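Local coordinates for protein CRISPR-associated endonuclease Cas2 2 (Thermus thermophilus, PDB 1ZPW) that belongs to the Cas2 family of CRISPR adaptive immunity, is probably a metal-dependent RNA endonuclease, and assembles as a homodimer that joins a Cas1 homodimer, at residues Y6-D11 with F37-D42; A22-S27 with R51-L56. One frame throughout, in Å; residues are numbered along the deposited sequence. Where two conformers were deposited one is given.

Contact 1 of 2, residues Y6-D11 with F37-D42; sequences YAVAYD and FECYLD
Tyr6, Ala7 and Val8 pair with Cys39, Glu38 and Phe37 in the antiparallel ladder at the middle of the Cas2 sheet. Tyr6–Cys39 and Val8–Phe37 are hydrogen-bonded pairs: Tyr6 N donates to Cys39 O at 2.8 Å and Cys39 N returns to Tyr6 O at 3.0 Å, while Val8 and Phe37 exchange a similar couple of bonds. The non-hydrogen-bonded pair Ala7–Glu38 lies between them, where Glu38 CA makes a CA-H...O contact of 3.4 Å with Tyr6 O. In the ferredoxin-like fold of the family these are the two central strands of the sheet. Tyr6, Val8, Phe37 and Cys39 point to the face covered by helices 15-26 and 43-56, Ala7 and Glu38 to the other. On the helix side Leu41 crosses Tyr6 at a slant, its CD1 3.7 Å from Tyr6 CD1, and Leu46 of helix 43-56 touches both residues. Cys39 O lies in the plane of the Tyr6 ring, at its edge. Val8 CG2 approaches Cys39 SG at 4.1 Å. Further along, Tyr10 and Phe37 meet by their edges and do not stack: Phe37 CD1 lies in the plane of the Tyr10 ring, 3.8 Å from Tyr10 CE1, and Tyr10 OH lies in the plane of the Phe37 ring, 3.5 Å from Phe37 CE1. Tyr10 OH is also hydrogen-bonded to Arg31 NH2. Asp11, the predicted catalytic magnesium ligand, lies beyond the residues that pair with 37-39; its backbone is bonded to Ala63 of strand 63-68.

Contact 2 of 2, residues A22-S27 with R51-L56; sequences ANLLKS and RRARRL
Leu24 of helix 15-26 packs against Arg52, Ala53 and Leu56 of helix 43-56. The two helices of the ferredoxin-like fold lie side by side here on one face of the sheet, nearly antiparallel, with short-segment axes 10.5 Å apart. The wide spacing is bridged by side chains, and no hydrogen bond crosses. Leu24 has CG anti to its backbone N (chi1 170°), and its two methyls have largely different partners. CD2 comes down on the backbone of the other helix, 3.5 Å from Ala53 N, and also meets Leu56 CD1 at 3.9 Å and Ala53 CB at 4.1 Å, so that this branch is held between apolar carbons and the Arg52-Ala53 peptide link. CD1 meets Arg52: it lies over the centre of the guanidinium, 3.6 Å above its plane, while Arg52 CB touches both Leu24 methyls. The Arg52 chain is extended through CD and then bends, chi3 69° turning NE out of the line of the chain. Beyond the bend, one face of the flat end group rests on the leucine methyl. Arg52 NH1 makes a weak hydrogen bond to Tyr28 OH and a long, weak ion pair with Asp48, which may help to hold the group in this pose. Ser27 OG comes no nearer than 3.9 Å to Arg52 NH1 and is bonded back to Leu24 O. It lies between its own backbone N and carbonyl carbon (chi1 73°), from where it reaches that oxygen. Leu24 O accepts from two donors of one residue: Ser27 N, and Ser27 OG, which lies 2.8 Å from Leu24 O and in the plane of that carbonyl.

The segments alternate along the chain, 6-11, 22-27, 37-42 and 51-56, so the two contacts interleave: contact 1 pairs strands 4-11 and 36-41, and contact 2 pairs helices 15-26 and 43-56, which follow those strands in turn. Their centres are 11 Å apart; that of contact 1 lies about 3 Å from the centre of the folded chain, and contact 2 sits in the helical layer on one face of the sheet. Leu25 joins the layers directly, its CB 3.5 Å from Phe37 CD2 and its CD1 3.6 Å from Tyr10 CE1. Strand 4-11 of contact 1 ends in Asp11, while contact 2, away from that site, joins the two helices that pack on the sheet.

Contact 1 of 2, residues Y6-D11 with F37-D42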
ATOM      1  N   TYR A   6      -6.471  -4.480  -2.561  1.00 13.74           N
ATOM      2  CA  TYR A   6      -6.071  -4.113  -1.193  1.00 13.20           C
ATOM      3  C   TYR A   6      -5.770  -2.640  -1.143  1.00 13.24           C
ATOM      4  O   TYR A   6      -5.177  -2.079  -2.067  1.00 14.02           O
ATOM      5  CB  TYR A   6      -4.816  -4.879  -0.743  1.00 13.41           C
ATOM      6  CG  TYR A   6      -5.015  -6.364  -0.554  1.00 13.31           C
ATOM      7  CD1 TYR A   6      -5.061  -7.230  -1.663  1.00 15.24           C
ATOM      8  CD2 TYR A   6      -5.123  -6.904   0.733  1.00 13.69           C
ATOM      9  CE1 TYR A   6      -5.259  -8.605  -1.473  1.00 15.69           C
ATOM     10  CE2 TYR A   6      -5.302  -8.281   0.919  1.00 14.97           C
ATOM     11  CZ  TYR A   6      -5.348  -9.106  -0.195  1.00 16.21           C
ATOM     12  OH  TYR A   6      -5.533 -10.462  -0.011  1.00 21.26           O
ATOM     13  N   ALA A   7      -6.171  -1.993  -0.048  1.00 11.76           N
ATOM     14  CA  ALA A   7      -5.713  -0.633   0.233  1.00 10.64           C
ATOM     15  C   ALA A   7      -4.512  -0.770   1.156  1.00 11.07           C
ATOM     16  O   ALA A   7      -4.568  -1.468   2.176  1.00 11.02           O
ATOM     17  CB  ALA A   7      -6.800   0.192   0.918  1.00  9.97           C
ATOM     18  N   VAL A   8      -3.421  -0.119   0.786  1.00 11.18           N
ATOM     19  CA  VAL A   8      -2.183  -0.241   1.569  1.00 11.16           C
ATOM     20  C   VAL A   8      -1.858   1.152   2.080  1.00 11.36           C
ATOM     21  O   VAL A   8      -1.518   2.021   1.284  1.00 10.88           O
ATOM     22  CB  VAL A   8      -1.014  -0.798   0.736  1.00 11.09           C
ATOM     23  CG1 VAL A   8       0.232  -0.913   1.622  1.00 12.31           C
ATOM     24  CG2 VAL A   8      -1.359  -2.165   0.191  1.00 12.19           C
ATOM     25  N   ALA A   9      -1.966   1.347   3.403  1.00 10.16           N
ATOM     26  CA  ALA A   9      -1.818   2.662   3.999  1.00 11.00           C
ATOM     27  C   ALA A   9      -0.612   2.661   4.908  1.00 11.70           C
ATOM     28  O   ALA A   9      -0.403   1.718   5.680  1.00 12.38           O
ATOM     29  CB  ALA A   9      -3.069   3.028   4.798  1.00 11.50           C
ATOM     30  N   TYR A  10       0.186   3.716   4.824  1.00 12.12           N
ATOM     31  CA  TYR A  10       1.430   3.745   5.590  1.00 12.99           C
ATOM     32  C   TYR A  10       1.654   5.054   6.296  1.00 13.06           C
ATOM     33  O   TYR A  10       1.182   6.117   5.865  1.00 13.19           O
ATOM     34  CB  TYR A  10       2.632   3.391   4.729  1.00 12.93           C
ATOM     35  CG  TYR A  10       2.772   4.194   3.464  1.00 12.29           C
ATOM     36  CD1 TYR A  10       2.187   3.751   2.276  1.00 12.91           C
ATOM     37  CD2 TYR A  10       3.475   5.409   3.456  1.00 11.77           C
ATOM     38  CE1 TYR A  10       2.318   4.465   1.096  1.00 13.94           C
ATOM     39  CE2 TYR A  10       3.611   6.136   2.268  1.00 12.48           C
ATOM     40  CZ  TYR A  10       3.040   5.660   1.112  1.00 12.84           C
ATOM     41  OH  TYR A  10       3.156   6.406  -0.035  1.00 14.86           O
ATOM     42  N   ASP A  11       2.354   4.962   7.405  1.00 12.57           N
ATOM     43  CA  ASP A  11       2.667   6.110   8.229  1.00 13.08           C
ATOM     44  C   ASP A  11       4.135   5.908   8.604  1.00 13.36           C
ATOM     45  O   ASP A  11       4.448   5.134   9.512  1.00 13.86           O
ATOM     46  CB  ASP A  11       1.765   6.002   9.456  1.00 15.79           C
ATOM     47  CG  ASP A  11       1.753   7.216  10.290  1.00 20.09           C
ATOM     48  OD1 ASP A  11       2.672   8.081  10.165  1.00 22.76           O
ATOM     49  OD2 ASP A  11       0.842   7.355  11.161  1.00 21.61           O
ATOM     50  N   PHE A  37      -1.683   3.378  -1.268  1.00 11.86           N
ATOM     51  CA  PHE A  37      -1.671   2.731  -2.572  1.00 10.48           C
ATOM     52  C   PHE A  37      -2.795   1.745  -2.691  1.00 11.87           C
ATOM     53  O   PHE A  37      -3.208   1.154  -1.688  1.00 12.50           O
ATOM     54  CB  PHE A  37      -0.341   1.974  -2.808  1.00 11.33           C
ATOM     55  CG  PHE A  37       0.781   2.849  -3.323  1.00 10.09           C
ATOM     56  CD1 PHE A  37       1.318   3.866  -2.524  1.00 14.08           C
ATOM     57  CD2 PHE A  37       1.367   2.602  -4.580  1.00 13.49           C
ATOM     58  CE1 PHE A  37       2.349   4.688  -2.978  1.00 14.13           C
ATOM     59  CE2 PHE A  37       2.408   3.433  -5.059  1.00 12.81           C
ATOM     60  CZ  PHE A  37       2.909   4.478  -4.242  1.00 13.46           C
ATOM     61  N   GLU A  38      -3.251   1.519  -3.930  1.00 11.68           N
ATOM     62  CA  GLU A  38      -4.180   0.431  -4.196  1.00 11.59           C
ATOM     63  C   GLU A  38      -3.465  -0.623  -4.988  1.00 12.34           C
ATOM     64  O   GLU A  38      -2.913  -0.313  -6.043  1.00 13.31           O
ATOM     65  CB  GLU A  38      -5.387   0.936  -4.982  1.00 13.09           C
ATOM     66  CG  GLU A  38      -6.397   1.601  -4.051  1.00 11.99           C
ATOM     67  CD  GLU A  38      -7.589   2.213  -4.770  1.00 16.62           C
ATOM     68  OE1 GLU A  38      -7.765   2.008  -6.000  1.00 18.25           O
ATOM     69  OE2 GLU A  38      -8.380   2.907  -4.101  1.00 15.91           O
ATOM     70  N   CYS A  39      -3.515  -1.858  -4.501  1.00 12.18           N
ATOM     71  CA  CYS A  39      -2.726  -2.961  -5.065  1.00 12.85           C
ATOM     72  C   CYS A  39      -3.607  -4.174  -5.281  1.00 13.86           C
ATOM     73  O   CYS A  39      -4.342  -4.601  -4.401  1.00 14.52           O
ATOM     74  CB  CYS A  39      -1.588  -3.360  -4.094  1.00 13.62           C
ATOM     75  SG  CYS A  39      -0.395  -2.047  -3.763  1.00 14.70           S
ATOM     76  N   TYR A  40      -3.485  -4.791  -6.449  1.00 14.46           N
ATOM     77  CA  TYR A  40      -4.160  -6.060  -6.677  1.00 14.83           C
ATOM     78  C   TYR A  40      -3.210  -7.179  -6.350  1.00 14.83           C
ATOM     79  O   TYR A  40      -2.134  -7.258  -6.941  1.00 16.63           O
ATOM     80  CB  TYR A  40      -4.636  -6.173  -8.142  1.00 14.81           C
ATOM     81  CG  TYR A  40      -5.909  -5.403  -8.327  1.00 14.66           C
ATOM     82  CD1 TYR A  40      -7.135  -5.993  -8.018  1.00 16.34           C
ATOM     83  CD2 TYR A  40      -5.878  -4.100  -8.735  1.00 17.87           C
ATOM     84  CE1 TYR A  40      -8.316  -5.295  -8.151  1.00 19.88           C
ATOM     85  CE2 TYR A  40      -7.059  -3.370  -8.850  1.00 19.71           C
ATOM     86  CZ  TYR A  40      -8.261  -3.989  -8.560  1.00 18.72           C
ATOM     87  OH  TYR A  40      -9.442  -3.281  -8.679  1.00 23.40           O
ATOM     88  N   LEU A  41      -3.572  -8.006  -5.379  1.00 14.84           N
ATOM     89  CA  LEU A  41      -2.652  -9.028  -4.857  1.00 16.45           C
ATOM     90  C   LEU A  41      -3.367 -10.339  -4.716  1.00 18.12           C
ATOM     91  O   LEU A  41      -4.578 -10.392  -4.387  1.00 18.90           O
ATOM     92  CB  LEU A  41      -2.109  -8.643  -3.463  1.00 15.12           C
ATOM     93  CG  LEU A  41      -1.455  -7.255  -3.340  1.00 14.59           C
ATOM     94  CD1 LEU A  41      -1.382  -6.828  -1.854  1.00 15.02           C
ATOM     95  CD2 LEU A  41      -0.136  -7.165  -4.044  1.00 14.91           C
ATOM     96  N   ASP A  42      -2.623 -11.413  -4.932  1.00 20.43           N
ATOM     97  CA  ASP A  42      -3.075 -12.698  -4.432  1.00 22.13           C
ATOM     98  C   ASP A  42      -2.187 -13.100  -3.250  1.00 23.25           C
ATOM     99  O   ASP A  42      -1.339 -12.315  -2.809  1.00 22.52           O
ATOM    100  CB  ASP A  42      -3.065 -13.751  -5.551  1.00 22.13           C
ATOM    101  CG  ASP A  42      -1.714 -13.913  -6.191  1.00 24.80           C
ATOM    102  OD1 ASP A  42      -1.669 -14.553  -7.268  1.00 27.79           O
ATOM    103  OD2 ASP A  42      -0.636 -13.450  -5.718  1.00 22.65           O
TER

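Contact 2 of 2, residues A22-S27 with R51-L56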
ATOM      1  N   ALA A  22       7.405   3.688  -0.950  1.00 12.24           N
ATOM      2  CA  ALA A  22       6.575   4.061  -2.103  1.00 11.32           C
ATOM      3  C   ALA A  22       7.076   3.456  -3.403  1.00 12.52           C
ATOM      4  O   ALA A  22       6.275   3.011  -4.230  1.00 13.09           O
ATOM      5  CB  ALA A  22       6.452   5.585  -2.229  1.00 12.87           C
ATOM      6  N   ASN A  23       8.384   3.443  -3.591  1.00 12.51           N
ATOM      7  CA  ASN A  23       8.954   2.851  -4.788  1.00 13.44           C
ATOM      8  C   ASN A  23       8.661   1.365  -4.843  1.00 12.89           C
ATOM      9  O   ASN A  23       8.347   0.814  -5.910  1.00 14.12           O
ATOM     10  CB  ASN A  23      10.457   3.119  -4.852  0.65 14.19           C
ATOM     11  CG  ASN A  23      10.778   4.560  -5.144  0.65 17.26           C
ATOM     12  OD1 ASN A  23       9.976   5.285  -5.758  0.65 22.49           O
ATOM     13  ND2 ASN A  23      11.963   5.002  -4.716  0.65 20.21           N
ATOM     14  N   LEU A  24       8.727   0.708  -3.686  1.00 11.81           N
ATOM     15  CA  LEU A  24       8.341  -0.708  -3.625  1.00 12.28           C
ATOM     16  C   LEU A  24       6.875  -0.916  -4.012  1.00 13.04           C
ATOM     17  O   LEU A  24       6.545  -1.779  -4.834  1.00 12.71           O
ATOM     18  CB  LEU A  24       8.657  -1.267  -2.240  1.00 11.66           C
ATOM     19  CG  LEU A  24       8.089  -2.662  -1.984  1.00 14.11           C
ATOM     20  CD1 LEU A  24       8.834  -3.632  -2.889  1.00 16.84           C
ATOM     21  CD2 LEU A  24       8.206  -3.056  -0.512  1.00 13.95           C
ATOM     22  N   LEU A  25       5.989  -0.089  -3.441  1.00 12.22           N
ATOM     23  CA  LEU A  25       4.566  -0.249  -3.695  1.00 11.82           C
ATOM     24  C   LEU A  25       4.181  -0.070  -5.178  1.00 12.40           C
ATOM     25  O   LEU A  25       3.247  -0.706  -5.642  1.00 12.46           O
ATOM     26  CB  LEU A  25       3.742   0.689  -2.792  1.00 11.09           C
ATOM     27  CG  LEU A  25       3.844   0.288  -1.305  1.00 11.99           C
ATOM     28  CD1 LEU A  25       2.972   1.231  -0.457  1.00 12.84           C
ATOM     29  CD2 LEU A  25       3.392  -1.167  -1.031  1.00 12.06           C
ATOM     30  N   LYS A  26       4.941   0.744  -5.899  1.00 13.31           N
ATOM     31  CA  LYS A  26       4.757   0.907  -7.343  1.00 14.97           C
ATOM     32  C   LYS A  26       4.855  -0.406  -8.117  1.00 16.04           C
ATOM     33  O   LYS A  26       4.243  -0.553  -9.175  1.00 16.17           O
ATOM     34  CB  LYS A  26       5.764   1.929  -7.873  1.00 16.35           C
ATOM     35  CG  LYS A  26       5.486   3.312  -7.368  1.00 18.76           C
ATOM     36  CD  LYS A  26       4.534   4.075  -8.268  1.00 26.37           C
ATOM     37  CE  LYS A  26       4.316   5.474  -7.687  1.00 27.65           C
ATOM     38  NZ  LYS A  26       3.601   6.399  -8.573  1.00 28.91           N
ATOM     39  N   SER A  27       5.613  -1.371  -7.591  1.00 15.77           N
ATOM     40  CA  SER A  27       5.742  -2.659  -8.268  1.00 18.01           C
ATOM     41  C   SER A  27       4.486  -3.530  -8.113  1.00 17.08           C
ATOM     42  O   SER A  27       4.299  -4.544  -8.822  1.00 18.53           O
ATOM     43  CB  SER A  27       7.089  -3.350  -7.908  1.00 18.70           C
ATOM     44  OG  SER A  27       7.039  -3.841  -6.598  1.00 24.80           O
ATOM     45  N   ARG A  51       7.213  -9.335   2.747  1.00 14.88           N
ATOM     46  CA  ARG A  51       8.608  -9.694   2.884  1.00 15.02           C
ATOM     47  C   ARG A  51       9.524  -8.534   2.509  1.00 15.80           C
ATOM     48  O   ARG A  51      10.486  -8.237   3.235  1.00 17.15           O
ATOM     49  CB  ARG A  51       8.894 -10.930   2.026  1.00 16.25           C
ATOM     50  CG  ARG A  51      10.341 -11.250   1.703  0.65 18.74           C
ATOM     51  CD  ARG A  51      10.543 -12.263   0.517  0.65 18.55           C
ATOM     52  NE  ARG A  51       9.535 -13.329   0.420  0.65 23.86           N
ATOM     53  CZ  ARG A  51       9.406 -14.344   1.291  0.65 20.99           C
ATOM     54  NH1 ARG A  51       8.460 -15.269   1.135  0.65 19.46           N
ATOM     55  NH2 ARG A  51      10.224 -14.422   2.333  0.65 21.30           N
ATOM     56  N   ARG A  52       9.198  -7.852   1.413  1.00 13.43           N
ATOM     57  CA  ARG A  52      10.029  -6.755   0.927  1.00 14.19           C
ATOM     58  C   ARG A  52       9.815  -5.509   1.774  1.00 14.50           C
ATOM     59  O   ARG A  52      10.772  -4.770   2.005  1.00 15.10           O
ATOM     60  CB  ARG A  52       9.741  -6.518  -0.563  1.00 14.10           C
ATOM     61  CG  ARG A  52      10.176  -7.739  -1.412  1.00 15.56           C
ATOM     62  CD  ARG A  52       9.953  -7.647  -2.887  1.00 22.03           C
ATOM     63  NE  ARG A  52      10.819  -6.659  -3.523  1.00 30.94           N
ATOM     64  CZ  ARG A  52      10.594  -6.177  -4.749  1.00 35.73           C
ATOM     65  NH1 ARG A  52       9.539  -6.595  -5.455  1.00 38.77           N
ATOM     66  NH2 ARG A  52      11.413  -5.275  -5.266  1.00 39.74           N
ATOM     67  N   ALA A  53       8.583  -5.275   2.223  1.00 14.83           N
ATOM     68  CA  ALA A  53       8.307  -4.093   3.059  1.00 15.58           C
ATOM     69  C   ALA A  53       9.054  -4.229   4.388  1.00 16.95           C
ATOM     70  O   ALA A  53       9.654  -3.288   4.877  1.00 15.71           O
ATOM     71  CB  ALA A  53       6.807  -3.923   3.295  1.00 15.16           C
ATOM     72  N   ARG A  54       9.096  -5.450   4.907  1.00 18.03           N
ATOM     73  CA  ARG A  54       9.812  -5.686   6.155  1.00 20.19           C
ATOM     74  C   ARG A  54      11.295  -5.357   6.094  1.00 20.54           C
ATOM     75  O   ARG A  54      11.884  -4.983   7.120  1.00 22.64           O
ATOM     76  CB  ARG A  54       9.654  -7.138   6.535  1.00 19.55           C
ATOM     77  CG  ARG A  54       8.323  -7.485   7.066  1.00 19.28           C
ATOM     78  CD  ARG A  54       8.304  -8.977   7.374  1.00 23.06           C
ATOM     79  NE  ARG A  54       6.995  -9.495   7.692  1.00 23.82           N
ATOM     80  CZ  ARG A  54       6.421  -9.335   8.865  1.00 23.79           C
ATOM     81  NH1 ARG A  54       7.030  -8.647   9.824  1.00 26.87           N
ATOM     82  NH2 ARG A  54       5.232  -9.855   9.083  1.00 25.63           N
ATOM     83  N   ARG A  55      11.930  -5.522   4.945  1.00 21.16           N
ATOM     84  CA  ARG A  55      13.343  -5.185   4.826  1.00 21.84           C
ATOM     85  C   ARG A  55      13.519  -3.687   5.031  1.00 22.27           C
ATOM     86  O   ARG A  55      14.558  -3.261   5.523  1.00 23.16           O
ATOM     87  CB  ARG A  55      13.975  -5.607   3.488  1.00 22.06           C
ATOM     88  CG  ARG A  55      13.827  -7.072   3.137  1.00 22.94           C
ATOM     89  CD  ARG A  55      14.408  -7.474   1.774  1.00 25.07           C
ATOM     90  NE  ARG A  55      14.442  -8.930   1.641  1.00 27.56           N
ATOM     91  CZ  ARG A  55      14.181  -9.596   0.530  1.00 24.58           C
ATOM     92  NH1 ARG A  55      13.875  -8.936  -0.582  1.00 26.97           N
ATOM     93  NH2 ARG A  55      14.210 -10.931   0.537  1.00 27.59           N
ATOM     94  N   LEU A  56      12.497  -2.903   4.658  1.00 20.81           N
ATOM     95  CA  LEU A  56      12.623  -1.441   4.579  1.00 21.30           C
ATOM     96  C   LEU A  56      12.215  -0.690   5.819  1.00 21.23           C
ATOM     97  O   LEU A  56      12.771   0.391   6.079  1.00 21.70           O
ATOM     98  CB  LEU A  56      11.771  -0.893   3.421  1.00 21.08           C
ATOM     99  CG  LEU A  56      12.106  -1.387   2.016  1.00 22.47           C
ATOM    100  CD1 LEU A  56      11.102  -0.860   0.987  1.00 22.79           C
ATOM    101  CD2 LEU A  56      13.516  -1.035   1.597  1.00 24.89           C
TER